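Local atomic coordinates of acinetobacter secreted protease CpaA (Acinetobacter nosocomialis M2, PDB entry 6O38), a protein that is a secreted zinc metalloprotease that forms a complex with its chaperone CpaB and is probably exported through the type II secretion system. Residues T3-N8 with S21-S26. Residues are numbered along the deposited sequence; the frame is centred on the assembly and turned at random.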
# COMPACT_ATOMS: atom_id res chain seq x y z
N THR A 3 -0.90 -29.34 -30.37
CA THR A 3 0.55 -29.34 -30.21
C THR A 3 0.89 -29.25 -28.73
O THR A 3 0.37 -28.39 -28.02
CB THR A 3 1.18 -28.17 -30.97
OG1 THR A 3 0.83 -28.26 -32.36
CG2 THR A 3 2.70 -28.20 -30.83
N VAL A 4 1.77 -30.14 -28.27
CA VAL A 4 2.16 -30.22 -26.87
C VAL A 4 3.54 -29.60 -26.71
O VAL A 4 4.49 -30.00 -27.39
CB VAL A 4 2.15 -31.67 -26.37
CG1 VAL A 4 2.36 -31.71 -24.86
CG2 VAL A 4 0.85 -32.37 -26.76
N LEU A 5 3.64 -28.62 -25.82
CA LEU A 5 4.90 -27.96 -25.51
C LEU A 5 5.09 -27.93 -24.00
O LEU A 5 4.19 -28.26 -23.23
CB LEU A 5 4.95 -26.54 -26.09
CG LEU A 5 6.02 -26.27 -27.15
CD1 LEU A 5 5.84 -27.20 -28.35
CD2 LEU A 5 5.99 -24.82 -27.60
N SER A 6 6.29 -27.53 -23.58
CA SER A 6 6.66 -27.52 -22.17
C SER A 6 7.87 -26.63 -22.00
O SER A 6 8.53 -26.28 -22.99
CB SER A 6 6.95 -28.95 -21.67
OG SER A 6 8.03 -29.52 -22.38
N PRO A 7 8.19 -26.22 -20.76
CA PRO A 7 9.38 -25.38 -20.55
C PRO A 7 10.67 -25.96 -21.12
O PRO A 7 11.42 -25.25 -21.80
CB PRO A 7 9.44 -25.25 -19.02
CG PRO A 7 8.01 -25.32 -18.61
CD PRO A 7 7.35 -26.30 -19.55
N ASN A 8 10.94 -27.25 -20.88
CA ASN A 8 12.17 -27.85 -21.40
C ASN A 8 12.20 -27.81 -22.93
O ASN A 8 13.29 -27.79 -23.52
CB ASN A 8 12.31 -29.29 -20.91
CG ASN A 8 12.58 -29.37 -19.42
OD1 ASN A 8 12.19 -30.32 -18.75
ND2 ASN A 8 13.26 -28.36 -18.88
N SER A 21 -1.73 -22.70 -33.99
CA SER A 21 -3.18 -22.53 -34.02
C SER A 21 -3.85 -23.22 -32.84
O SER A 21 -4.94 -22.79 -32.42
CB SER A 21 -3.75 -23.06 -35.34
OG SER A 21 -5.15 -22.93 -35.37
N ASP A 22 -3.24 -24.27 -32.30
CA ASP A 22 -3.80 -25.00 -31.17
C ASP A 22 -2.62 -25.53 -30.35
O ASP A 22 -2.05 -26.56 -30.69
CB ASP A 22 -4.72 -26.12 -31.63
CG ASP A 22 -5.51 -26.74 -30.50
OD1 ASP A 22 -5.51 -26.17 -29.39
OD2 ASP A 22 -6.14 -27.80 -30.72
N LEU A 23 -2.28 -24.81 -29.28
CA LEU A 23 -1.10 -25.11 -28.48
C LEU A 23 -1.50 -25.55 -27.08
O LEU A 23 -2.50 -25.08 -26.53
CB LEU A 23 -0.18 -23.89 -28.41
CG LEU A 23 1.14 -24.02 -27.64
CD1 LEU A 23 1.93 -25.22 -28.14
CD2 LEU A 23 1.95 -22.75 -27.78
N GLU A 24 -0.71 -26.47 -26.52
CA GLU A 24 -0.93 -26.97 -25.17
C GLU A 24 0.39 -26.92 -24.42
O GLU A 24 1.34 -27.64 -24.75
CB GLU A 24 -1.49 -28.40 -25.20
CG GLU A 24 -1.97 -28.89 -23.85
CD GLU A 24 -2.89 -30.09 -23.97
OE1 GLU A 24 -2.53 -31.06 -24.67
OE2 GLU A 24 -3.99 -30.06 -23.36
N PHE A 25 0.46 -26.06 -23.40
CA PHE A 25 1.67 -25.86 -22.61
C PHE A 25 1.51 -26.60 -21.28
O PHE A 25 0.63 -26.26 -20.49
CB PHE A 25 1.92 -24.37 -22.38
CG PHE A 25 3.31 -24.05 -21.91
CD1 PHE A 25 4.36 -23.97 -22.80
CD2 PHE A 25 3.56 -23.82 -20.56
CE1 PHE A 25 5.64 -23.67 -22.37
CE2 PHE A 25 4.84 -23.52 -20.13
CZ PHE A 25 5.88 -23.44 -21.03
N SER A 26 2.36 -27.59 -21.05
CA SER A 26 2.25 -28.47 -19.89
C SER A 26 3.40 -28.24 -18.92
O SER A 26 4.55 -28.08 -19.33
CB SER A 26 2.22 -29.94 -20.32
OG SER A 26 1.08 -30.21 -21.13
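T3, V4 and L5 pair in parallel with L23, E24 and F25, the axes of strands 3-5 and 22-26 approaching to 4.7 Å at 28°. In the staggered pattern of parallel strands, T3 and L5 each bond two residues that flank their opposite number: T3 N to D22 O and E24 N to T3 O, then L5 N to E24 O at 2.7 Å and S26 N to L5 O at 2.9 Å. T3 and L5 share one face with L23 and F25. There L23 has CG anti to its backbone N, and a chi2 of 53° then sets CD1 3.9 Å from L5 CB and 4.1 Å from T3 CG2; this one methyl of L23 meets both neighbours, and threonine offers its own methyl to this apolar face. Strand 22-27 also pairs in parallel with strand 47-52 on its other side, so strand 3-5 extends the N-terminal StcE-type beta-sandwich domain at its margin. Beyond the paired residues, the ring of F25 reaches forward to the residues that follow strand 3-5: S6 CA lies over one face of it, and P7 CD comes within 3.5 Å of F25 CZ. Proline suits this bend, its closed ring giving a compact apolar surface to the phenylalanine. V4 and E24 occupy the other face, side by side and pointing the same way, with V4 CG2 4.2 Å from E24 OE1. The more exposed valine suits an extended strand through its beta-branching, whereas the glutamate's extended chain holds its carboxylate out from the sheet, where OE2 forms a salt bridge with R51 of strand 47-52.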